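Local coordinates for glycosyl hydrolases family 2, sugar binding domain protein (Bacteroides uniformis str. 3978 T3 ii, PDB 6D1P) that is a beta-glucuronidase from a human gut bacterium, belongs to glycosyl hydrolase family 2 and probably hydrolyses O-glycosyl bonds, at residues 516-521 and 776-781; 735-740 and 750-755; 28-33 and 193-198; 107-112 and 139-144; 207-212 and 222-227. All coordinates share one frame; numbering follows the deposited sequence.

Interaction 1 (516-521 and 776-781); sequences DSHAGR and QAANGR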
# COMPACT_ATOMS: atom_id res chain seq x y z
N ASP A 516 18.36 -5.65 -24.44
CA ASP A 516 18.58 -5.90 -23.02
C ASP A 516 19.85 -6.70 -22.80
O ASP A 516 20.20 -7.59 -23.59
CB ASP A 516 17.40 -6.67 -22.40
CG ASP A 516 16.10 -5.86 -22.37
OD1 ASP A 516 15.80 -5.25 -21.32
OD2 ASP A 516 15.37 -5.82 -23.39
N SER A 517 20.53 -6.40 -21.70
CA SER A 517 21.58 -7.28 -21.22
C SER A 517 21.57 -7.30 -19.70
O SER A 517 21.55 -6.25 -19.06
CB SER A 517 22.96 -6.88 -21.76
OG SER A 517 23.32 -5.56 -21.40
N HIS A 518 21.55 -8.49 -19.15
CA HIS A 518 21.66 -8.77 -17.72
C HIS A 518 23.10 -8.51 -17.33
O HIS A 518 23.99 -9.31 -17.67
CB HIS A 518 21.25 -10.21 -17.48
CG HIS A 518 20.96 -10.57 -16.06
ND1 HIS A 518 20.36 -9.69 -15.18
CD2 HIS A 518 21.10 -11.74 -15.39
CE1 HIS A 518 20.18 -10.30 -14.02
NE2 HIS A 518 20.62 -11.54 -14.12
N ALA A 519 23.36 -7.38 -16.67
CA ALA A 519 24.71 -7.06 -16.23
C ALA A 519 25.35 -8.27 -15.55
O ALA A 519 24.74 -8.92 -14.69
CB ALA A 519 24.69 -5.86 -15.29
N GLY A 520 26.57 -8.60 -16.01
CA GLY A 520 27.35 -9.69 -15.47
C GLY A 520 27.07 -11.06 -16.04
O GLY A 520 27.70 -12.03 -15.60
N ARG A 521 26.13 -11.19 -16.98
CA ARG A 521 25.94 -12.44 -17.70
C ARG A 521 26.71 -12.39 -19.02
O ARG A 521 26.65 -11.38 -19.73
CB ARG A 521 24.45 -12.69 -17.95
CG ARG A 521 24.16 -13.88 -18.85
CD ARG A 521 22.67 -13.98 -19.11
NE ARG A 521 21.96 -14.48 -17.94
CZ ARG A 521 20.64 -14.38 -17.77
NH1 ARG A 521 19.88 -13.79 -18.69
NH2 ARG A 521 20.07 -14.87 -16.66
N GLN A 776 17.60 -13.44 -11.71
CA GLN A 776 18.15 -14.58 -12.44
C GLN A 776 19.66 -14.65 -12.27
O GLN A 776 20.35 -13.62 -12.24
CB GLN A 776 17.82 -14.47 -13.91
CG GLN A 776 16.37 -14.74 -14.23
CD GLN A 776 16.10 -14.58 -15.71
OE1 GLN A 776 17.03 -14.58 -16.52
NE2 GLN A 776 14.83 -14.41 -16.07
N ALA A 777 20.18 -15.87 -12.18
CA ALA A 777 21.62 -16.06 -12.04
C ALA A 777 22.35 -15.59 -13.31
O ALA A 777 21.80 -15.61 -14.41
CB ALA A 777 21.91 -17.54 -11.79
N ALA A 778 23.58 -15.13 -13.12
CA ALA A 778 24.44 -14.65 -14.20
C ALA A 778 25.60 -15.63 -14.30
O ALA A 778 26.53 -15.58 -13.49
CB ALA A 778 24.93 -13.23 -13.91
N ASN A 779 25.51 -16.55 -15.26
CA ASN A 779 26.46 -17.66 -15.38
C ASN A 779 26.59 -18.42 -14.06
O ASN A 779 27.69 -18.65 -13.55
CB ASN A 779 27.82 -17.17 -15.89
CG ASN A 779 27.71 -16.46 -17.23
OD1 ASN A 779 27.94 -15.26 -17.34
ND2 ASN A 779 27.33 -17.21 -18.27
N GLY A 780 25.44 -18.82 -13.51
CA GLY A 780 25.40 -19.63 -12.30
C GLY A 780 25.62 -18.86 -11.01
O GLY A 780 25.92 -19.47 -9.98
N ARG A 781 25.42 -17.55 -11.03
CA ARG A 781 25.89 -16.68 -9.98
C ARG A 781 24.86 -15.58 -9.72
O ARG A 781 24.30 -15.02 -10.66
CB ARG A 781 27.23 -16.12 -10.41
CG ARG A 781 27.89 -15.08 -9.56
CD ARG A 781 29.34 -14.95 -10.04
NE ARG A 781 30.06 -13.90 -9.33
CZ ARG A 781 30.45 -12.75 -9.88
NH1 ARG A 781 30.19 -12.51 -11.15
NH2 ARG A 781 31.10 -11.85 -9.14
O HOH W 1 23.34 -16.78 -16.87
O HOH W 2 16.76 -14.25 -19.75

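Interaction 2 (735-740 and 750-755); sequences AELIDE and QFIEFG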
# COMPACT_ATOMS: atom_id res chain seq x y z
N ALA A 735 25.62 -16.31 -4.25
CA ALA A 735 25.07 -17.64 -4.43
C ALA A 735 25.63 -18.24 -5.71
O ALA A 735 25.72 -17.56 -6.74
CB ALA A 735 23.54 -17.61 -4.50
N GLU A 736 26.01 -19.51 -5.65
CA GLU A 736 26.59 -20.22 -6.77
C GLU A 736 25.76 -21.47 -7.03
O GLU A 736 25.52 -22.25 -6.10
CB GLU A 736 28.05 -20.61 -6.47
CG GLU A 736 28.86 -21.05 -7.70
CD GLU A 736 30.25 -21.54 -7.34
OE1 GLU A 736 30.36 -22.41 -6.45
OE2 GLU A 736 31.24 -21.05 -7.93
N LEU A 737 25.31 -21.65 -8.26
CA LEU A 737 24.66 -22.89 -8.65
C LEU A 737 25.73 -23.87 -9.12
O LEU A 737 26.55 -23.52 -9.98
CB LEU A 737 23.63 -22.63 -9.75
CG LEU A 737 22.51 -21.68 -9.33
CD1 LEU A 737 21.62 -21.29 -10.49
CD2 LEU A 737 21.67 -22.32 -8.23
N ILE A 738 25.76 -25.07 -8.53
CA ILE A 738 26.74 -26.09 -8.91
C ILE A 738 26.00 -27.37 -9.26
O ILE A 738 24.86 -27.58 -8.86
CB ILE A 738 27.80 -26.37 -7.82
CG1 ILE A 738 27.12 -27.02 -6.61
CG2 ILE A 738 28.54 -25.09 -7.44
CD1 ILE A 738 28.10 -27.61 -5.63
N ASP A 739 26.67 -28.24 -10.02
CA ASP A 739 26.10 -29.53 -10.39
C ASP A 739 26.38 -30.56 -9.30
O ASP A 739 27.01 -30.28 -8.28
CB ASP A 739 26.60 -30.02 -11.76
CG ASP A 739 28.14 -30.31 -11.81
OD1 ASP A 739 28.85 -30.36 -10.77
OD2 ASP A 739 28.68 -30.41 -12.95
N GLU A 740 25.96 -31.80 -9.55
CA GLU A 740 26.11 -32.84 -8.55
C GLU A 740 27.56 -33.31 -8.37
O GLU A 740 27.80 -34.20 -7.54
CB GLU A 740 25.22 -34.04 -8.89
CG GLU A 740 25.51 -34.63 -10.29
CD GLU A 740 24.98 -36.03 -10.48
OE1 GLU A 740 25.24 -36.87 -9.60
OE2 GLU A 740 24.31 -36.30 -11.52
N GLN A 750 18.44 -19.65 -13.60
CA GLN A 750 17.37 -19.69 -12.59
C GLN A 750 17.31 -18.40 -11.79
O GLN A 750 18.34 -17.84 -11.38
CB GLN A 750 17.60 -20.85 -11.60
CG GLN A 750 17.36 -22.26 -12.14
CD GLN A 750 18.49 -22.77 -13.02
OE1 GLN A 750 19.50 -22.08 -13.25
NE2 GLN A 750 18.32 -23.99 -13.54
N PHE A 751 16.09 -17.95 -11.56
CA PHE A 751 15.84 -16.97 -10.50
C PHE A 751 16.32 -17.50 -9.16
O PHE A 751 16.09 -18.66 -8.81
CB PHE A 751 14.34 -16.63 -10.41
CG PHE A 751 13.92 -15.54 -11.34
CD1 PHE A 751 14.35 -14.24 -11.12
CD2 PHE A 751 13.12 -15.81 -12.45
CE1 PHE A 751 13.98 -13.20 -11.99
CE2 PHE A 751 12.74 -14.79 -13.30
CZ PHE A 751 13.17 -13.48 -13.07
N ILE A 752 16.99 -16.63 -8.42
CA ILE A 752 17.44 -16.92 -7.07
C ILE A 752 16.90 -15.83 -6.16
O ILE A 752 16.85 -14.66 -6.55
CB ILE A 752 18.98 -17.01 -7.00
CG1 ILE A 752 19.46 -18.25 -7.75
CG2 ILE A 752 19.46 -17.14 -5.58
CD1 ILE A 752 20.91 -18.15 -8.17
N GLU A 753 16.47 -16.23 -4.95
CA GLU A 753 15.86 -15.34 -3.96
C GLU A 753 16.65 -15.32 -2.66
O GLU A 753 17.06 -16.37 -2.16
CB GLU A 753 14.44 -15.76 -3.64
CG GLU A 753 13.54 -15.73 -4.83
CD GLU A 753 12.16 -16.22 -4.48
OE1 GLU A 753 12.01 -16.78 -3.38
OE2 GLU A 753 11.24 -16.04 -5.30
N PHE A 754 16.80 -14.14 -2.09
CA PHE A 754 17.52 -13.98 -0.84
C PHE A 754 16.56 -13.65 0.30
O PHE A 754 15.53 -12.99 0.12
CB PHE A 754 18.57 -12.89 -0.96
CG PHE A 754 19.65 -13.20 -1.93
CD1 PHE A 754 19.68 -12.58 -3.18
CD2 PHE A 754 20.65 -14.12 -1.62
CE1 PHE A 754 20.71 -12.84 -4.09
CE2 PHE A 754 21.68 -14.41 -2.52
CZ PHE A 754 21.71 -13.76 -3.76
N GLY A 755 16.90 -14.13 1.50
CA GLY A 755 16.18 -13.79 2.70
C GLY A 755 17.17 -13.53 3.82
O GLY A 755 18.37 -13.76 3.67

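Interaction 3 (28-33 and 193-198); sequences KQRLTE and YVNLVY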
# COMPACT_ATOMS: atom_id res chain seq x y z
N LYS A 28 15.80 32.28 -5.47
CA LYS A 28 14.78 31.32 -5.05
C LYS A 28 15.36 30.32 -4.07
O LYS A 28 16.56 30.05 -4.08
CB LYS A 28 14.17 30.60 -6.27
CG LYS A 28 15.11 30.46 -7.44
CD LYS A 28 14.38 29.98 -8.69
CE LYS A 28 13.32 30.96 -9.15
NZ LYS A 28 12.68 30.53 -10.43
N GLN A 29 14.49 29.75 -3.21
CA GLN A 29 14.90 28.82 -2.16
C GLN A 29 14.26 27.45 -2.38
O GLN A 29 13.03 27.34 -2.51
CB GLN A 29 14.54 29.36 -0.76
CG GLN A 29 14.94 28.38 0.36
CD GLN A 29 14.44 28.82 1.74
OE1 GLN A 29 14.20 30.01 1.96
NE2 GLN A 29 14.26 27.86 2.66
N ARG A 30 15.09 26.41 -2.42
CA ARG A 30 14.63 25.03 -2.46
C ARG A 30 14.16 24.62 -1.06
O ARG A 30 14.91 24.72 -0.09
CB ARG A 30 15.75 24.10 -2.92
CG ARG A 30 16.11 24.23 -4.35
CD ARG A 30 17.22 23.29 -4.68
NE ARG A 30 17.53 23.35 -6.11
CZ ARG A 30 18.59 22.78 -6.66
NH1 ARG A 30 19.46 22.10 -5.91
NH2 ARG A 30 18.78 22.89 -7.97
N LEU A 31 12.92 24.15 -0.99
CA LEU A 31 12.34 23.61 0.23
C LEU A 31 12.62 22.11 0.25
O LEU A 31 11.85 21.31 -0.28
CB LEU A 31 10.84 23.90 0.27
CG LEU A 31 10.47 25.35 -0.02
CD1 LEU A 31 8.99 25.52 -0.07
CD2 LEU A 31 11.06 26.27 1.04
N THR A 32 13.73 21.72 0.86
CA THR A 32 14.02 20.29 0.96
C THR A 32 13.79 19.70 2.35
O THR A 32 13.54 18.49 2.45
CB THR A 32 15.46 20.00 0.51
OG1 THR A 32 16.40 20.51 1.46
CG2 THR A 32 15.74 20.65 -0.85
N GLU A 33 13.80 20.50 3.42
CA GLU A 33 13.85 19.95 4.77
C GLU A 33 12.50 20.02 5.48
O GLU A 33 11.66 20.88 5.20
CB GLU A 33 14.89 20.68 5.63
CG GLU A 33 16.19 20.98 4.96
CD GLU A 33 16.96 19.73 4.68
OE1 GLU A 33 17.06 18.90 5.61
OE2 GLU A 33 17.46 19.58 3.54
N TYR A 193 12.30 19.44 -7.35
CA TYR A 193 12.40 20.48 -6.34
C TYR A 193 11.16 21.36 -6.30
O TYR A 193 10.58 21.71 -7.33
CB TYR A 193 13.63 21.34 -6.60
CG TYR A 193 14.92 20.58 -6.38
CD1 TYR A 193 15.22 20.04 -5.13
CD2 TYR A 193 15.84 20.41 -7.42
CE1 TYR A 193 16.39 19.35 -4.92
CE2 TYR A 193 17.02 19.74 -7.21
CZ TYR A 193 17.29 19.20 -5.97
OH TYR A 193 18.46 18.50 -5.76
N VAL A 194 10.79 21.73 -5.08
CA VAL A 194 9.82 22.78 -4.82
C VAL A 194 10.60 23.98 -4.30
O VAL A 194 11.49 23.83 -3.45
CB VAL A 194 8.74 22.32 -3.82
CG1 VAL A 194 7.71 23.41 -3.62
CG2 VAL A 194 8.08 21.06 -4.32
N ASN A 195 10.26 25.16 -4.81
CA ASN A 195 10.96 26.40 -4.50
C ASN A 195 10.00 27.42 -3.90
O ASN A 195 8.87 27.57 -4.37
CB ASN A 195 11.61 27.00 -5.75
CG ASN A 195 12.51 26.03 -6.44
OD1 ASN A 195 13.37 25.40 -5.80
ND2 ASN A 195 12.32 25.85 -7.74
N LEU A 196 10.46 28.11 -2.86
CA LEU A 196 9.79 29.31 -2.37
C LEU A 196 10.39 30.53 -3.08
O LEU A 196 11.62 30.69 -3.10
CB LEU A 196 9.97 29.43 -0.85
CG LEU A 196 9.28 30.61 -0.18
CD1 LEU A 196 7.77 30.52 -0.34
CD2 LEU A 196 9.67 30.65 1.30
N VAL A 197 9.54 31.35 -3.68
CA VAL A 197 10.02 32.39 -4.60
C VAL A 197 9.26 33.69 -4.35
O VAL A 197 8.03 33.71 -4.32
CB VAL A 197 9.89 31.97 -6.07
CG1 VAL A 197 10.44 33.05 -7.00
CG2 VAL A 197 10.60 30.65 -6.32
N TYR A 198 10.02 34.77 -4.18
CA TYR A 198 9.49 36.11 -3.97
C TYR A 198 9.79 36.99 -5.19
O TYR A 198 10.90 36.93 -5.74
CB TYR A 198 10.11 36.77 -2.74
CG TYR A 198 10.09 35.98 -1.45
CD1 TYR A 198 8.90 35.74 -0.78
CD2 TYR A 198 11.27 35.53 -0.87
CE1 TYR A 198 8.87 35.04 0.41
CE2 TYR A 198 11.25 34.82 0.34
CZ TYR A 198 10.04 34.59 0.97
OH TYR A 198 9.99 33.90 2.16
O HOH W 3 15.68 24.27 -7.52
O HOH W 4 12.07 20.40 -2.99

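Interaction 4 (107-112 and 139-144); sequences TCLEFE and ADITEA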
# COMPACT_ATOMS: atom_id res chain seq x y z
N THR A 107 4.34 35.97 -3.40
CA THR A 107 5.01 34.76 -2.93
C THR A 107 4.40 33.56 -3.62
O THR A 107 3.18 33.36 -3.58
CB THR A 107 4.88 34.59 -1.40
OG1 THR A 107 5.38 35.75 -0.73
CG2 THR A 107 5.70 33.39 -0.94
N CYS A 108 5.25 32.75 -4.25
CA CYS A 108 4.83 31.57 -4.98
C CYS A 108 5.60 30.34 -4.54
O CYS A 108 6.82 30.40 -4.30
CB CYS A 108 5.01 31.75 -6.48
SG CYS A 108 3.85 32.91 -7.18
N LEU A 109 4.90 29.23 -4.45
CA LEU A 109 5.54 27.93 -4.47
C LEU A 109 5.71 27.52 -5.92
O LEU A 109 4.75 27.55 -6.70
CB LEU A 109 4.72 26.90 -3.71
CG LEU A 109 4.59 27.21 -2.22
CD1 LEU A 109 3.67 26.20 -1.55
CD2 LEU A 109 5.96 27.18 -1.57
N GLU A 110 6.93 27.21 -6.30
CA GLU A 110 7.27 26.80 -7.65
C GLU A 110 7.52 25.31 -7.65
O GLU A 110 8.24 24.80 -6.78
CB GLU A 110 8.51 27.54 -8.15
CG GLU A 110 8.25 28.55 -9.23
CD GLU A 110 9.54 28.95 -9.92
OE1 GLU A 110 10.60 28.37 -9.58
OE2 GLU A 110 9.49 29.83 -10.80
N PHE A 111 6.95 24.61 -8.63
CA PHE A 111 7.08 23.16 -8.76
C PHE A 111 7.82 22.86 -10.05
O PHE A 111 7.29 23.10 -11.14
CB PHE A 111 5.71 22.48 -8.75
CG PHE A 111 4.95 22.70 -7.49
CD1 PHE A 111 4.14 23.81 -7.35
CD2 PHE A 111 5.03 21.80 -6.45
CE1 PHE A 111 3.44 24.02 -6.18
CE2 PHE A 111 4.33 22.00 -5.28
CZ PHE A 111 3.53 23.11 -5.14
N GLU A 112 9.04 22.35 -9.94
CA GLU A 112 9.76 21.94 -11.13
C GLU A 112 9.23 20.63 -11.68
O GLU A 112 9.53 20.28 -12.83
CB GLU A 112 11.27 21.84 -10.85
CG GLU A 112 11.84 23.15 -10.34
CD GLU A 112 13.36 23.13 -10.17
OE1 GLU A 112 13.99 22.10 -10.45
OE2 GLU A 112 13.91 24.17 -9.76
N ALA A 139 2.10 28.05 -7.76
CA ALA A 139 0.91 28.39 -6.98
C ALA A 139 1.19 29.69 -6.24
O ALA A 139 2.15 29.77 -5.47
CB ALA A 139 0.56 27.27 -5.99
N ASP A 140 0.35 30.69 -6.48
CA ASP A 140 0.52 32.00 -5.87
C ASP A 140 -0.18 32.00 -4.52
O ASP A 140 -1.42 32.04 -4.45
CB ASP A 140 -0.03 33.09 -6.80
CG ASP A 140 0.46 34.49 -6.42
OD1 ASP A 140 0.34 34.86 -5.23
OD2 ASP A 140 0.97 35.21 -7.32
N ILE A 141 0.59 31.95 -3.44
CA ILE A 141 0.01 31.83 -2.11
C ILE A 141 -0.09 33.18 -1.41
O ILE A 141 -0.40 33.23 -0.21
CB ILE A 141 0.79 30.84 -1.25
CG1 ILE A 141 2.19 31.37 -1.00
CG2 ILE A 141 0.85 29.48 -1.94
CD1 ILE A 141 2.99 30.50 -0.09
N THR A 142 0.11 34.28 -2.14
CA THR A 142 0.26 35.60 -1.54
C THR A 142 -0.97 35.99 -0.73
O THR A 142 -0.86 36.38 0.44
CB THR A 142 0.54 36.63 -2.64
OG1 THR A 142 1.77 36.30 -3.30
CG2 THR A 142 0.66 38.02 -2.07
N GLU A 143 -2.15 35.88 -1.32
CA GLU A 143 -3.35 36.34 -0.63
C GLU A 143 -3.73 35.41 0.52
O GLU A 143 -4.24 35.87 1.54
CB GLU A 143 -4.50 36.50 -1.62
CG GLU A 143 -4.51 37.89 -2.26
CD GLU A 143 -4.23 38.98 -1.23
OE1 GLU A 143 -3.07 39.49 -1.17
OE2 GLU A 143 -5.16 39.32 -0.45
N ALA A 144 -3.47 34.10 0.38
CA ALA A 144 -3.84 33.18 1.44
C ALA A 144 -2.91 33.30 2.64
O ALA A 144 -3.35 33.13 3.79
CB ALA A 144 -3.85 31.75 0.91

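Interaction 5 (207-212 and 222-227); sequences IRIEAT and ISIDIA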
# COMPACT_ATOMS: atom_id res chain seq x y z
N ILE A 207 10.57 35.68 -20.68
CA ILE A 207 11.72 36.23 -21.39
C ILE A 207 12.15 35.27 -22.48
O ILE A 207 12.84 34.27 -22.22
CB ILE A 207 12.89 36.55 -20.44
CG1 ILE A 207 12.51 37.69 -19.50
CG2 ILE A 207 14.19 36.86 -21.22
CD1 ILE A 207 13.68 38.31 -18.79
N ARG A 208 11.76 35.55 -23.71
CA ARG A 208 12.02 34.67 -24.84
C ARG A 208 13.21 35.21 -25.63
O ARG A 208 13.26 36.40 -25.94
CB ARG A 208 10.76 34.56 -25.71
CG ARG A 208 10.94 33.94 -27.09
CD ARG A 208 9.83 34.46 -28.01
NE ARG A 208 9.64 33.62 -29.19
CZ ARG A 208 8.45 33.34 -29.70
NH1 ARG A 208 7.35 33.83 -29.12
NH2 ARG A 208 8.33 32.57 -30.78
N ILE A 209 14.16 34.33 -25.94
CA ILE A 209 15.42 34.73 -26.56
C ILE A 209 15.64 33.84 -27.77
O ILE A 209 15.85 32.63 -27.62
CB ILE A 209 16.59 34.62 -25.58
CG1 ILE A 209 16.34 35.47 -24.34
CG2 ILE A 209 17.88 35.07 -26.26
CD1 ILE A 209 17.49 35.50 -23.38
N GLU A 210 15.59 34.43 -28.96
CA GLU A 210 15.80 33.70 -30.21
C GLU A 210 17.09 34.20 -30.85
O GLU A 210 17.13 35.27 -31.47
CB GLU A 210 14.62 33.87 -31.15
CG GLU A 210 13.29 33.43 -30.56
CD GLU A 210 12.22 33.32 -31.63
OE1 GLU A 210 12.58 33.25 -32.83
OE2 GLU A 210 11.02 33.30 -31.29
N ALA A 211 18.16 33.44 -30.67
CA ALA A 211 19.41 33.69 -31.36
C ALA A 211 19.37 32.96 -32.69
O ALA A 211 19.07 31.76 -32.74
CB ALA A 211 20.59 33.21 -30.52
N THR A 212 19.68 33.68 -33.77
CA THR A 212 19.66 33.16 -35.12
C THR A 212 21.01 33.43 -35.78
O THR A 212 21.62 34.49 -35.58
CB THR A 212 18.51 33.79 -35.93
OG1 THR A 212 18.68 35.21 -35.97
CG2 THR A 212 17.19 33.52 -35.26
N ILE A 222 19.79 38.52 -32.31
CA ILE A 222 19.19 38.19 -31.03
C ILE A 222 17.89 38.95 -30.94
O ILE A 222 17.89 40.15 -30.67
CB ILE A 222 20.09 38.53 -29.84
CG1 ILE A 222 21.50 37.97 -30.03
CG2 ILE A 222 19.48 38.00 -28.54
CD1 ILE A 222 22.49 38.46 -28.99
N SER A 223 16.77 38.27 -31.15
CA SER A 223 15.47 38.87 -30.88
C SER A 223 15.07 38.49 -29.45
O SER A 223 15.17 37.33 -29.06
CB SER A 223 14.43 38.39 -31.89
OG SER A 223 13.13 38.73 -31.47
N ILE A 224 14.66 39.49 -28.67
CA ILE A 224 14.34 39.29 -27.26
C ILE A 224 12.96 39.87 -26.98
O ILE A 224 12.75 41.08 -27.16
CB ILE A 224 15.39 39.92 -26.34
CG1 ILE A 224 16.72 39.21 -26.52
CG2 ILE A 224 14.97 39.82 -24.90
CD1 ILE A 224 17.76 39.66 -25.54
N ASP A 225 12.04 39.03 -26.51
CA ASP A 225 10.69 39.43 -26.14
C ASP A 225 10.51 39.26 -24.64
O ASP A 225 10.80 38.19 -24.10
CB ASP A 225 9.65 38.62 -26.89
CG ASP A 225 9.85 38.67 -28.39
OD1 ASP A 225 10.12 39.77 -28.91
OD2 ASP A 225 9.74 37.60 -29.05
N ILE A 226 10.01 40.30 -23.99
CA ILE A 226 9.92 40.36 -22.53
C ILE A 226 8.51 40.76 -22.14
O ILE A 226 8.00 41.78 -22.62
CB ILE A 226 10.94 41.35 -21.95
CG1 ILE A 226 12.36 40.83 -22.17
CG2 ILE A 226 10.66 41.59 -20.46
CD1 ILE A 226 13.39 41.56 -21.37
N ALA A 227 7.91 40.00 -21.23
CA ALA A 227 6.56 40.26 -20.74
C ALA A 227 6.59 40.48 -19.24
O ALA A 227 7.31 39.80 -18.51
CB ALA A 227 5.63 39.10 -21.08

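Interaction 1 (516-521 and 776-781)
Three direct hydrogen bonds, all donated by 516-521, tie it to 776-781. The shortest runs from H518 NE2 to Q776 O (2.8 Å); it is nearly straight at 169° and lies in the imidazole plane, yet meets the carbonyl from above its plane. R521 NH2 makes the other two, to A777 O (2.9 Å) nearly along the C=O axis and to Q776 OE1 (3.1 Å) on a lone pair. Both acceptors sit at the guanidinium edge, so the amide and the peptide carbonyl together fix that group's rotation. A bend at chi3 (-75°) turns the guanidinium back so that H518 CD2 lies 3.5 Å above its plane, over its centre. Water 1 accepts from R521 NE and N779 N and donates to A777 O. Packing is slighter: A778 CB rests on G520 O (3.5 Å) within a type II turn, closed by R521 N to H518 O (2.9 Å), with G520 at positive phi. N779 OD1 bonds to H522 N, and its ND2 to L746 O. The 516-521 loop belongs to the TIM barrel domain, with S517 against helix 550-564, while Q776 and A777 pack on strand 751-756.

Interaction 2 (735-740 and 750-755)
Four apolar side chains and the tip of one glutamine make up the first shell, and no hydrogen bond crosses it. L737 and I752 reach toward each other tip to tip, CD1 of L737 lying 4.0 Å from CD1 of I752. L737 CG and I752 CG1 each stand anti to the carbonyl carbon. L737 CD1 also meets Q750 OE1 at 3.6 Å; a bend at chi2 (77°) in Q750 lays the amide obliquely across the leucine. Further along, A735 CB touches both I752 CG2 and F754 CE2, at 4.2 Å from each, and approaches the phenyl ring obliquely.

The strand axes stand 9.6 Å apart at closest approach, with directions 139° apart: the spacing of two sheets packed face to face, not of paired neighbours in one. They belong to a beta sandwich in which the sheet of 718-723, 730-738 and 781-787 packs on that of 774-776, 751-756, 793-799 and 807-811. Strand 735-738 is held by backbone bonds from A735 to A782 and from L737 to G780, strand 781-787 being its partner. From that same strand, A782 touches I752 and I784 touches F754, while I719 on the other flanking strand touches A735 and L737.

Buried and largely apolar, the packing lacks the directionality of hydrogen bonds, while backbone bonds order the strands within each sheet.

Interaction 3 (28-33 and 193-198)
R30 leaves its strand with CG anti to the carbonyl carbon and then runs fully extended to NE. Its CB and CG pass alongside N195, CG coming within 3.3 Å of N195 OD1. CD moves over the face of Y193, 3.9 Å from the ring centroid and 12° off the normal, a CH-pi contact. NE donates to water 3, which in turn donates to N195 OD1, whereas ND2 of N195 bonds to E112. The guanidinium then lies flat on the tyrosine, planes 8° apart, with R30 CZ 3.8 Å from the ring centroid: a stacked cation-pi pair. NH2 goes on to a salt bridge with E343, whose backbone N also bonds to Y193 OH. An alanine in place of Y193 would probably leave the R30 guanidinium without its stacking surface and loosen the link to E343. Behind these side chains the backbones pair antiparallel. Q29 N bonds to L196 O, and L196 N returns to Q29 O (2.7 Å). L31 N donates to V194 O (2.9 Å). L31 CD2 packs on L196 CB (3.8 Å). Such pairing of an N-terminal edge strand with 194-199 fits the jelly-roll beta sandwich expected of family 2 sugar binding domains.

Interaction 4 (107-112 and 139-144)
D140 and C108 stand on one side of their sheet as a non-hydrogen-bonded antiparallel pair, C108 SG lying 3.7 Å from D140 OD2. L109 and A139 form the adjoining hydrogen-bonded pair (L109 N to A139 O, 3.0 Å); their side chains point to the other side, where F111 presents its ring edge to A139 CB. D140 CG, anti to the backbone N (chi1 -164°), swings the carboxylate toward the start of helix 142-149. OD1 takes T142 N (3.2 Å) on its anti lone pair, which closes an Asx turn, and T142 OG1 (2.8 Å) on its syn lone pair. Within this chain, strand 137-140 is an outermost strand of a four-stranded antiparallel sheet in the sugar binding domain and turns directly into a helix, with I141 at the N-cap position. Donating to D140, the T142 hydroxyl accepts from T107 N (2.6 Å, 168°), a short, straight bond. D140 OD2 forms a salt bridge with R106 NE. An alanine at D140, with neither carboxylate oxygen, would probably loosen the turn and leave T142 OG1 and R106 less firmly held. I141, its CG1 in the crowded position (chi1 65°), crosses T107 obliquely, CG1 meeting T107 CG2 at 4.1 Å.

Interaction 5 (207-212 and 222-227)
The R208 guanidinium meets two carboxylates in different ways. E210 OE2 approaches 24° out of its plane and takes NE (2.5 Å) on the anti lone pair, a salt bridge with a bent 132° bond. D225 OD2 lies well out of the guanidinium plane, 4.0 Å from R208 NE; no N-H points at it, so this long salt bridge is charge alone, the two planes standing 81° apart. R208 runs extended from CG to NE beside D225, and its CD passes 3.3 Å from D225 OD2. D225 OD1 bonds to S265. On the opposite side of the sheet, I207 CG1 meets I226 CG1 at 4.1 Å, and I209 CG2 meets I222 CG2 at 4.0 Å. Paired backbone bonds join R208 to D225 and E210 to S223. In a beta sandwich consistent with the immunoglobulin-like domain of family 2 enzymes, strands 203-213 and 219-229 form a hairpin, 263-271 pairs with the second, and I207, I209, I224 and I226 pack on strands 240-246, 284-292 and 295-303 of the facing sheet.

Overall arrangement
Along the chain, interaction 3 opens first and spans interaction 4; interaction 5 follows, and interaction 1 then encloses interaction 2. The five fall into three places. Interactions 3 and 4, centres about 10 Å apart, share one sheet, V197 O of strand 194-199 bonding to C108 N of 106-111. Interaction 5 belongs to the next beta domain, its nearest atoms about 11 Å from interaction 3. Interactions 1 and 2, centres about 12 Å apart, touch where A777 N meets Q750 O and L737 N meets G780 O. Its centre about 43 Å from that of interaction 3, interaction 1 docks that C-terminal sandwich onto the TIM barrel domain, across the chain's centre from the sugar binding domain.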